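Long-range contacts in prophenoloxidase b (Marsupenaeus japonicus, PDB 3WKY), which is the inactive precursor of a phenoloxidase, a type 3 copper protein that, once activated, probably hydroxylates monophenols and oxidises o-diphenols: residues 423-428 with 592-597; 166-171 with 473-478; 302-307 with 351-356. All blocks are in the same frame, centred on the assembly; numbering follows the deposited sequence. Where two conformers were deposited one is given.

Contact 1. Residues 423-428 with 592-597. With NAG (2-acetamido-2-deoxy-beta-D-glucopyranose), chain I.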
loop_
_atom_site.group_PDB
_atom_site.type_symbol
_atom_site.label_atom_id
_atom_site.label_comp_id
_atom_site.label_asym_id
_atom_site.label_seq_id
_atom_site.Cartn_x
_atom_site.Cartn_y
_atom_site.Cartn_z
ATOM N N ILE A 423 -47.260 39.760 -2.388
ATOM C CA ILE A 423 -47.253 40.058 -0.956
ATOM C C ILE A 423 -45.852 40.436 -0.482
ATOM O O ILE A 423 -44.879 39.797 -0.868
ATOM C CB ILE A 423 -47.786 38.866 -0.141
ATOM C CG1 ILE A 423 -49.223 38.549 -0.552
ATOM C CG2 ILE A 423 -47.723 39.154 1.340
ATOM C CD1 ILE A 423 -50.161 39.721 -0.398
ATOM N N THR A 424 -45.759 41.480 0.340
ATOM C CA THR A 424 -44.500 41.937 0.922
ATOM C C THR A 424 -44.362 41.372 2.330
ATOM O O THR A 424 -45.313 41.399 3.107
ATOM C CB THR A 424 -44.459 43.494 1.011
ATOM O OG1 THR A 424 -44.344 44.051 -0.304
ATOM C CG2 THR A 424 -43.275 43.956 1.842
ATOM N N VAL A 425 -43.194 40.834 2.671
ATOM C CA VAL A 425 -42.972 40.406 4.046
ATOM C C VAL A 425 -42.302 41.536 4.831
ATOM O O VAL A 425 -41.230 42.016 4.446
ATOM C CB VAL A 425 -42.113 39.120 4.114
ATOM C CG1 VAL A 425 -41.856 38.729 5.563
ATOM C CG2 VAL A 425 -42.812 37.992 3.376
ATOM N N LEU A 426 -42.929 41.959 5.929
ATOM C CA LEU A 426 -42.472 43.141 6.654
ATOM C C LEU A 426 -41.709 42.815 7.927
ATOM O O LEU A 426 -40.811 43.556 8.324
ATOM C CB LEU A 426 -43.659 44.048 7.005
ATOM C CG LEU A 426 -44.377 44.691 5.822
ATOM C CD1 LEU A 426 -45.604 45.476 6.296
ATOM C CD2 LEU A 426 -43.422 45.596 5.076
ATOM N N ASN A 427 -42.083 41.725 8.585
ATOM C CA ASN A 427 -41.485 41.403 9.871
ATOM C C ASN A 427 -41.653 39.937 10.230
ATOM O O ASN A 427 -42.537 39.247 9.709
ATOM C CB ASN A 427 -42.110 42.254 10.974
ATOM C CG ASN A 427 -41.130 42.589 12.077
ATOM O OD1 ASN A 427 -40.026 42.037 12.134
ATOM N ND2 ASN A 427 -41.531 43.493 12.970
ATOM N N VAL A 428 -40.800 39.467 11.130
ATOM C CA VAL A 428 -40.846 38.089 11.585
ATOM C C VAL A 428 -40.438 38.108 13.043
ATOM O O VAL A 428 -39.470 38.781 13.406
ATOM C CB VAL A 428 -39.833 37.190 10.829
ATOM C CG1 VAL A 428 -39.959 35.758 11.303
ATOM C CG2 VAL A 428 -40.029 37.258 9.317
ATOM N N PHE A 592 -33.547 31.945 9.675
ATOM C CA PHE A 592 -34.965 31.588 9.666
ATOM C C PHE A 592 -35.517 32.311 8.436
ATOM O O PHE A 592 -35.883 33.490 8.491
ATOM C CB PHE A 592 -35.594 32.089 10.974
ATOM C CG PHE A 592 -36.995 31.590 11.259
ATOM C CD1 PHE A 592 -38.108 32.314 10.824
ATOM C CD2 PHE A 592 -37.203 30.474 12.064
ATOM C CE1 PHE A 592 -39.406 31.886 11.125
ATOM C CE2 PHE A 592 -38.493 30.043 12.373
ATOM C CZ PHE A 592 -39.596 30.757 11.903
ATOM N N PHE A 593 -35.523 31.613 7.306
ATOM C CA PHE A 593 -35.897 32.194 6.015
ATOM C C PHE A 593 -37.409 32.132 5.844
ATOM O O PHE A 593 -38.020 31.087 6.091
ATOM C CB PHE A 593 -35.211 31.399 4.888
ATOM C CG PHE A 593 -35.723 31.705 3.479
ATOM C CD1 PHE A 593 -36.866 31.074 2.972
ATOM C CD2 PHE A 593 -35.018 32.556 2.648
ATOM C CE1 PHE A 593 -37.315 31.327 1.682
ATOM C CE2 PHE A 593 -35.458 32.821 1.350
ATOM C CZ PHE A 593 -36.606 32.198 0.863
ATOM N N VAL A 594 -38.012 33.240 5.409
ATOM C CA VAL A 594 -39.461 33.305 5.212
ATOM C C VAL A 594 -39.778 33.831 3.816
ATOM O O VAL A 594 -39.300 34.902 3.433
ATOM C CB VAL A 594 -40.128 34.255 6.247
ATOM C CG1 VAL A 594 -41.652 34.312 6.032
ATOM C CG2 VAL A 594 -39.786 33.830 7.667
ATOM N N MET A 595 -40.586 33.091 3.058
ATOM C CA MET A 595 -41.041 33.577 1.761
ATOM C C MET A 595 -42.561 33.508 1.616
ATOM O O MET A 595 -43.187 32.497 1.947
ATOM C CB MET A 595 -40.384 32.794 0.626
ATOM C CG MET A 595 -40.776 33.268 -0.764
ATOM S SD MET A 595 -39.985 32.240 -2.028
ATOM C CE MET A 595 -40.406 33.110 -3.543
ATOM N N ALA A 596 -43.156 34.598 1.138
ATOM C CA ALA A 596 -44.584 34.605 0.819
ATOM C C ALA A 596 -44.726 34.414 -0.685
ATOM O O ALA A 596 -44.253 35.233 -1.479
ATOM C CB ALA A 596 -45.235 35.923 1.261
ATOM N N THR A 597 -45.376 33.328 -1.084
ATOM C CA THR A 597 -45.504 33.061 -2.507
ATOM C C THR A 597 -46.964 33.091 -2.939
ATOM O O THR A 597 -47.870 32.772 -2.172
ATOM C CB THR A 597 -44.853 31.715 -2.880
ATOM O OG1 THR A 597 -44.822 31.563 -4.303
ATOM C CG2 THR A 597 -45.634 30.602 -2.284
HETATM C C1 NAG I . -40.550 43.634 14.017
HETATM C C2 NAG I . -40.325 45.142 14.036
HETATM C C3 NAG I . -39.298 45.509 15.102
HETATM C C4 NAG I . -39.589 44.825 16.436
HETATM C C5 NAG I . -40.038 43.371 16.295
HETATM C C6 NAG I . -40.553 42.873 17.645
HETATM C C7 NAG I . -40.761 46.217 11.910
HETATM C C8 NAG I . -40.224 46.722 10.602
HETATM N N2 NAG I . -39.902 45.613 12.727
HETATM O O3 NAG I . -39.319 46.907 15.293
HETATM O O4 NAG I . -38.422 44.843 17.230
HETATM O O5 NAG I . -41.022 43.225 15.288
HETATM O O6 NAG I . -41.946 42.645 17.627
HETATM O O7 NAG I . -41.950 46.358 12.195
HETATM O O HOH W 1 -46.356 36.895 -2.611
#

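Contact 2. Residues 166-171 with 473-478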
loop_
_atom_site.group_PDB
_atom_site.type_symbol
_atom_site.label_atom_id
_atom_site.label_comp_id
_atom_site.label_asym_id
_atom_site.label_seq_id
_atom_site.Cartn_x
_atom_site.Cartn_y
_atom_site.Cartn_z
ATOM N N VAL A 166 -43.702 -3.373 36.482
ATOM C CA VAL A 166 -42.281 -3.117 36.650
ATOM C C VAL A 166 -41.863 -2.040 35.648
ATOM O O VAL A 166 -42.467 -1.903 34.583
ATOM C CB VAL A 166 -41.441 -4.404 36.478
ATOM C CG1 VAL A 166 -41.559 -4.937 35.067
ATOM C CG2 VAL A 166 -39.992 -4.149 36.823
ATOM N N VAL A 167 -40.859 -1.251 36.009
ATOM C CA VAL A 167 -40.314 -0.252 35.101
ATOM C C VAL A 167 -38.825 -0.508 34.971
ATOM O O VAL A 167 -38.138 -0.716 35.973
ATOM C CB VAL A 167 -40.554 1.177 35.618
ATOM C CG1 VAL A 167 -39.960 2.199 34.656
ATOM C CG2 VAL A 167 -42.040 1.437 35.804
ATOM N N VAL A 168 -38.327 -0.535 33.741
ATOM C CA VAL A 168 -36.888 -0.616 33.526
ATOM C C VAL A 168 -36.443 0.590 32.697
ATOM O O VAL A 168 -37.220 1.109 31.891
ATOM C CB VAL A 168 -36.472 -1.956 32.866
ATOM C CG1 VAL A 168 -36.863 -1.996 31.399
ATOM C CG2 VAL A 168 -34.989 -2.187 33.032
ATOM N N GLU A 169 -35.213 1.054 32.912
ATOM C CA GLU A 169 -34.702 2.200 32.164
ATOM C C GLU A 169 -33.228 2.074 31.787
ATOM O O GLU A 169 -32.508 1.238 32.335
ATOM C CB GLU A 169 -34.955 3.500 32.926
ATOM C CG GLU A 169 -33.996 3.786 34.060
ATOM C CD GLU A 169 -34.191 5.185 34.622
ATOM O OE1 GLU A 169 -34.546 5.304 35.816
ATOM O OE2 GLU A 169 -33.991 6.166 33.869
ATOM N N TRP A 170 -32.786 2.899 30.839
ATOM C CA TRP A 170 -31.384 2.893 30.432
ATOM C C TRP A 170 -30.895 4.262 29.995
ATOM O O TRP A 170 -31.677 5.212 29.898
ATOM C CB TRP A 170 -31.120 1.855 29.339
ATOM C CG TRP A 170 -31.201 2.353 27.928
ATOM C CD1 TRP A 170 -30.170 2.804 27.158
ATOM C CD2 TRP A 170 -32.370 2.406 27.105
ATOM N NE1 TRP A 170 -30.629 3.150 25.909
ATOM C CE2 TRP A 170 -31.976 2.912 25.851
ATOM C CE3 TRP A 170 -33.713 2.077 27.309
ATOM C CZ2 TRP A 170 -32.881 3.104 24.807
ATOM C CZ3 TRP A 170 -34.608 2.266 26.272
ATOM C CH2 TRP A 170 -34.187 2.774 25.037
ATOM N N HIS A 171 -29.587 4.351 29.761
ATOM C CA HIS A 171 -28.921 5.610 29.441
ATOM C C HIS A 171 -27.910 5.391 28.313
ATOM O O HIS A 171 -27.451 4.267 28.098
ATOM C CB HIS A 171 -28.218 6.138 30.695
ATOM C CG HIS A 171 -27.585 7.482 30.526
ATOM N ND1 HIS A 171 -26.279 7.642 30.094
ATOM C CD2 HIS A 171 -28.053 8.728 30.748
ATOM C CE1 HIS A 171 -25.987 8.920 30.047
ATOM N NE2 HIS A 171 -27.047 9.612 30.443
ATOM N N VAL A 473 -44.715 -4.461 31.742
ATOM C CA VAL A 473 -43.360 -3.940 31.799
ATOM C C VAL A 473 -43.323 -2.588 31.117
ATOM O O VAL A 473 -43.586 -2.475 29.915
ATOM C CB VAL A 473 -42.351 -4.892 31.132
ATOM C CG1 VAL A 473 -40.969 -4.260 31.100
ATOM C CG2 VAL A 473 -42.309 -6.219 31.880
ATOM N N HIS A 474 -43.027 -1.559 31.902
ATOM C CA HIS A 474 -42.872 -0.216 31.368
ATOM C C HIS A 474 -41.400 0.001 31.053
ATOM O O HIS A 474 -40.525 -0.480 31.784
ATOM C CB HIS A 474 -43.356 0.823 32.380
ATOM C CG HIS A 474 -44.817 0.725 32.692
ATOM N ND1 HIS A 474 -45.793 1.140 31.811
ATOM C CD2 HIS A 474 -45.469 0.265 33.788
ATOM C CE1 HIS A 474 -46.985 0.934 32.348
ATOM N NE2 HIS A 474 -46.815 0.407 33.547
ATOM N N ILE A 475 -41.126 0.712 29.960
ATOM C CA ILE A 475 -39.748 1.013 29.585
ATOM C C ILE A 475 -39.556 2.517 29.511
ATOM O O ILE A 475 -40.271 3.210 28.781
ATOM C CB ILE A 475 -39.359 0.365 28.246
ATOM C CG1 ILE A 475 -39.459 -1.160 28.356
ATOM C CG2 ILE A 475 -37.939 0.789 27.842
ATOM C CD1 ILE A 475 -39.245 -1.898 27.045
ATOM N N LYS A 476 -38.579 3.009 30.265
ATOM C CA LYS A 476 -38.359 4.438 30.406
ATOM C C LYS A 476 -36.987 4.811 29.866
ATOM O O LYS A 476 -36.016 4.086 30.067
ATOM C CB LYS A 476 -38.474 4.826 31.879
ATOM C CG LYS A 476 -38.043 6.250 32.201
ATOM C CD LYS A 476 -38.264 6.559 33.678
ATOM C CE LYS A 476 -37.423 7.742 34.112
ATOM N NZ LYS A 476 -37.834 8.242 35.451
ATOM N N SER A 477 -36.907 5.932 29.160
ATOM C CA SER A 477 -35.630 6.392 28.635
ATOM C C SER A 477 -35.700 7.882 28.349
ATOM O O SER A 477 -36.778 8.483 28.388
ATOM C CB SER A 477 -35.246 5.621 27.370
ATOM O OG SER A 477 -36.241 5.760 26.367
ATOM N N ASN A 478 -34.546 8.473 28.065
ATOM C CA ASN A 478 -34.456 9.915 27.860
ATOM C C ASN A 478 -34.521 10.296 26.390
ATOM O O ASN A 478 -34.010 9.576 25.532
ATOM C CB ASN A 478 -33.168 10.447 28.484
ATOM C CG ASN A 478 -33.167 10.322 29.992
ATOM O OD1 ASN A 478 -34.105 10.762 30.658
ATOM N ND2 ASN A 478 -32.124 9.706 30.537
#

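Contact 3. Residues 302-307 with 351-356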
loop_
_atom_site.group_PDB
_atom_site.type_symbol
_atom_site.label_atom_id
_atom_site.label_comp_id
_atom_site.label_asym_id
_atom_site.label_seq_id
_atom_site.Cartn_x
_atom_site.Cartn_y
_atom_site.Cartn_z
ATOM N N THR A 302 -21.957 5.722 -12.575
ATOM C CA THR A 302 -21.374 6.370 -13.751
ATOM C C THR A 302 -22.456 6.703 -14.787
ATOM O O THR A 302 -22.503 7.827 -15.323
ATOM C CB THR A 302 -20.299 5.465 -14.377
ATOM O OG1 THR A 302 -19.210 5.325 -13.450
ATOM C CG2 THR A 302 -19.780 6.047 -15.689
ATOM N N HIS A 303 -23.335 5.737 -15.055
ATOM C CA HIS A 303 -24.410 5.959 -16.026
ATOM C C HIS A 303 -25.349 7.074 -15.569
ATOM O O HIS A 303 -25.781 7.915 -16.365
ATOM C CB HIS A 303 -25.228 4.684 -16.256
ATOM C CG HIS A 303 -24.514 3.618 -17.044
ATOM N ND1 HIS A 303 -24.939 2.320 -17.077
ATOM C CD2 HIS A 303 -23.428 3.686 -17.867
ATOM C CE1 HIS A 303 -24.133 1.599 -17.858
ATOM N NE2 HIS A 303 -23.216 2.418 -18.345
ATOM N N LEU A 304 -25.675 7.075 -14.284
ATOM C CA LEU A 304 -26.601 8.070 -13.762
ATOM C C LEU A 304 -25.985 9.467 -13.755
ATOM O O LEU A 304 -26.659 10.460 -14.086
ATOM C CB LEU A 304 -27.082 7.657 -12.364
ATOM C CG LEU A 304 -28.089 8.597 -11.692
ATOM C CD1 LEU A 304 -29.363 8.742 -12.561
ATOM C CD2 LEU A 304 -28.435 8.086 -10.297
ATOM N N TYR A 305 -24.708 9.554 -13.382
ATOM C CA TYR A 305 -23.987 10.823 -13.423
ATOM C C TYR A 305 -23.958 11.370 -14.844
ATOM O O TYR A 305 -24.114 12.587 -15.048
ATOM C CB TYR A 305 -22.534 10.671 -12.929
ATOM C CG TYR A 305 -22.360 10.610 -11.419
ATOM C CD1 TYR A 305 -23.444 10.718 -10.553
ATOM C CD2 TYR A 305 -21.098 10.454 -10.864
ATOM C CE1 TYR A 305 -23.268 10.656 -9.160
ATOM C CE2 TYR A 305 -20.914 10.398 -9.486
ATOM C CZ TYR A 305 -21.994 10.498 -8.643
ATOM O OH TYR A 305 -21.774 10.434 -7.279
ATOM N N HIS A 306 -23.715 10.494 -15.818
ATOM C CA HIS A 306 -23.738 10.910 -17.225
ATOM C C HIS A 306 -25.092 11.522 -17.598
ATOM O O HIS A 306 -25.149 12.608 -18.181
ATOM C CB HIS A 306 -23.456 9.737 -18.157
ATOM C CG HIS A 306 -23.572 10.084 -19.611
ATOM N ND1 HIS A 306 -22.615 10.818 -20.281
ATOM C CD2 HIS A 306 -24.530 9.796 -20.525
ATOM C CE1 HIS A 306 -22.983 10.974 -21.542
ATOM N NE2 HIS A 306 -24.143 10.364 -21.716
ATOM N N GLY A 307 -26.173 10.809 -17.287
ATOM C CA GLY A 307 -27.513 11.295 -17.602
ATOM C C GLY A 307 -27.799 12.640 -16.957
ATOM O O GLY A 307 -28.369 13.551 -17.584
ATOM N N ASP A 351 -31.987 -1.719 -16.089
ATOM C CA ASP A 351 -30.787 -2.418 -16.570
ATOM C C ASP A 351 -29.595 -1.474 -16.705
ATOM O O ASP A 351 -28.444 -1.900 -16.625
ATOM C CB ASP A 351 -31.029 -3.104 -17.920
ATOM C CG ASP A 351 -31.892 -4.345 -17.809
ATOM O OD1 ASP A 351 -32.264 -4.739 -16.686
ATOM O OD2 ASP A 351 -32.174 -4.946 -18.865
ATOM N N VAL A 352 -29.880 -0.193 -16.904
ATOM C CA VAL A 352 -28.830 0.800 -17.103
ATOM C C VAL A 352 -28.478 1.570 -15.820
ATOM O O VAL A 352 -27.288 1.760 -15.520
ATOM C CB VAL A 352 -29.201 1.753 -18.268
ATOM C CG1 VAL A 352 -28.337 3.023 -18.261
ATOM C CG2 VAL A 352 -29.056 0.998 -19.594
ATOM N N TYR A 353 -29.496 1.989 -15.060
ATOM C CA TYR A 353 -29.275 2.810 -13.850
ATOM C C TYR A 353 -29.304 2.010 -12.550
ATOM O O TYR A 353 -28.871 2.503 -11.500
ATOM C CB TYR A 353 -30.254 4.015 -13.785
ATOM C CG TYR A 353 -30.168 4.863 -15.020
ATOM C CD1 TYR A 353 -29.024 5.599 -15.298
ATOM C CD2 TYR A 353 -31.215 4.900 -15.940
ATOM C CE1 TYR A 353 -28.923 6.367 -16.458
ATOM C CE2 TYR A 353 -31.127 5.664 -17.089
ATOM C CZ TYR A 353 -29.979 6.388 -17.346
ATOM O OH TYR A 353 -29.887 7.149 -18.487
ATOM N N GLY A 354 -29.836 0.791 -12.610
ATOM C CA GLY A 354 -29.727 -0.148 -11.499
ATOM C C GLY A 354 -30.597 0.122 -10.284
ATOM O O GLY A 354 -31.759 0.543 -10.393
ATOM N N ASN A 355 -30.023 -0.127 -9.111
ATOM C CA ASN A 355 -30.749 -0.102 -7.851
ATOM C C ASN A 355 -29.757 0.324 -6.769
ATOM O O ASN A 355 -29.566 -0.382 -5.770
ATOM C CB ASN A 355 -31.308 -1.509 -7.562
ATOM C CG ASN A 355 -32.267 -1.539 -6.366
ATOM O OD1 ASN A 355 -32.854 -0.523 -6.006
ATOM N ND2 ASN A 355 -32.424 -2.722 -5.748
ATOM N N ILE A 356 -29.125 1.479 -6.978
ATOM C CA ILE A 356 -27.965 1.879 -6.179
ATOM C C ILE A 356 -28.261 2.038 -4.701
ATOM O O ILE A 356 -27.595 1.450 -3.856
ATOM C CB ILE A 356 -27.350 3.197 -6.690
ATOM C CG1 ILE A 356 -26.729 2.993 -8.077
ATOM C CG2 ILE A 356 -26.293 3.718 -5.696
ATOM C CD1 ILE A 356 -26.524 4.334 -8.836
HETATM O O HOH W 2 -27.300 7.828 -19.078
#

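Contact 1. Residues 423-428 with 592-597
Two sheets of the C-terminal immunoglobulin-like domain face each other here. V425 and V428 of one sheet, with I423 just before its strand, meet A596, V594 and F592 of the other. Strand 424-432 is at the edge of a three-stranded antiparallel sheet. Strand 588-598 is an inner strand of the larger mixed sheet. The axes of the segments 424-428 and 592-597 come within 7.2 Å. Their directions differ by 144°, roughly antiparallel, and no direct hydrogen bond joins them. The methyl of A596 is met from two residues. V425 brings CG2 to 3.8 Å from A596 CB, and in the conformer given I423 CG2 lies 4.1 Å from A596 CB. V428 uses both branches. V428 CG1 is anti to its backbone N (chi1 -178°) and approaches the F592 ring obliquely, 3.9 Å from F592 CE1. V428 CG2 meets V594 CG2 at 3.8 Å, the two side chains sliding past each other in opposite directions. A water bridges the segments at the I423 end. It accepts from I423 N and donates to A596 O, an oxygen that also takes a hydrogen bond from N654. N427 does not face the other strand. N427 ND2 is bonded to C1 of an N-acetylglucosamine (1.4 Å), and N427 OD1 receives V428 N at 2.9 Å, with the donor well to one side of the carbonyl. L426 and N427 both face T490 in a classic beta bulge. Apolar side chains packed between two sheets, with no backbone bond between them, are the beta-sandwich core of an immunoglobulin-like fold.

Contact 2. Residues 166-171 with 473-478
W170 and S477 meet ring face to methylene. In the tryptophan conformer given, S477 CB stands over the six-membered ring, 3.8 Å from its centroid and toward the rim, a CH-pi contact. The same ring takes I475 CG2 at its edge, in plane, 4.0 Å from W170 CZ3. On the face of V166 and V168 the paired residues lie side by side and point the same way. V166 CG1 sits between its backbone N and carbonyl carbon (chi1 64°) and presses on V473 CG2 at 3.5 Å. V168 CG1 lies beside I475 CG1, less closely, at 4.1 Å. The other face of the sheet holds V167, E169, H474 and K476. E169 and K476 run alongside each other with extended chains. E169 OE1 is 4.4 Å from K476 NZ, too far for a salt bridge, though the opposite charges probably still attract. V167 and H474 cross obliquely, V167 CG2 resting 3.7 Å from H474 CB, while H474 NE2 bonds to E165. The strands are parallel and joined by backbone hydrogen bonds. H474 N binds V166 O, V168 N binds H474 O, and K476 N binds V168 O, the last at 2.8 Å. Strand 165-169 is one of the two outermost strands of the seven-stranded sheet within this chain. Helix 145-160 packs on V166, V168 and W170, and strand 445-456 continues the sheet beyond 473-478.

Contact 3. Residues 302-307 with 351-356
H303 lies across V352 at about a right angle, its ND1 3.7 Å from V352 CG1. H303 ND1 donates to V352 O at 2.9 Å, with 165° at the hydrogen. The oxygen is in the plane of the imidazole, while the donor is tilted 26° from the carbonyl plane. V352 lies near the end of the short helix 350-353. Y353 fits next to it. Its ring has V352 CG1 over its centre on one face. At its edge, Y353 CE1 is 3.5 Å from H303 O, near the ring plane. Y353 CD1 is 3.8 Å from L304 CA. Y353 OH is 2.7 Å from a water that donates to H303 O, and Y353 OH also hydrogen-bonds I314 N. H303 O therefore serves both this water and G307 N of its own helix. On the inner side, L304 CD2 and I356 CD1 make a looser contact at 4.5 Å. L342 and helix 391-409 pack against both residues. The chain turns between Y353 and I356 through G354, whose phi is positive. I356 begins helix 356-365, which carries H357 and H361 of the copper pocket, and its side chain is about 10 Å from the Cu2-O2 cluster. The other ring nitrogen of H303, NE2, is hydrogen-bonded to R180 NE of the second subunit. An alanine in place of H303 would probably leave V352 O and R180 of the second subunit without this partner and open a gap beside V352 CG1. With ND1 donating and an arginine at NE2, the imidazole is probably neutral, linking a helix end inside the subunit to the subunit interface.

Overall arrangement
Contacts 1 and 3 are buried, and contact 2 is partly exposed. Contacts 1 and 2 share the seven-stranded sheet, though their centres are 44 Å apart. Contact 1 packs a second sheet against its face, by apolar side chains and one water. Contact 2 adds an edge strand from the copper-containing domain to it through backbone hydrogen bonds, so it joins the copper-containing and immunoglobulin-like domains. Contact 3 stays within the copper-containing domain, on the opposite side of the chain's centre from contact 2. It ties helix to helix end by a side-chain hydrogen bond and is the one that touches neighbouring subunits.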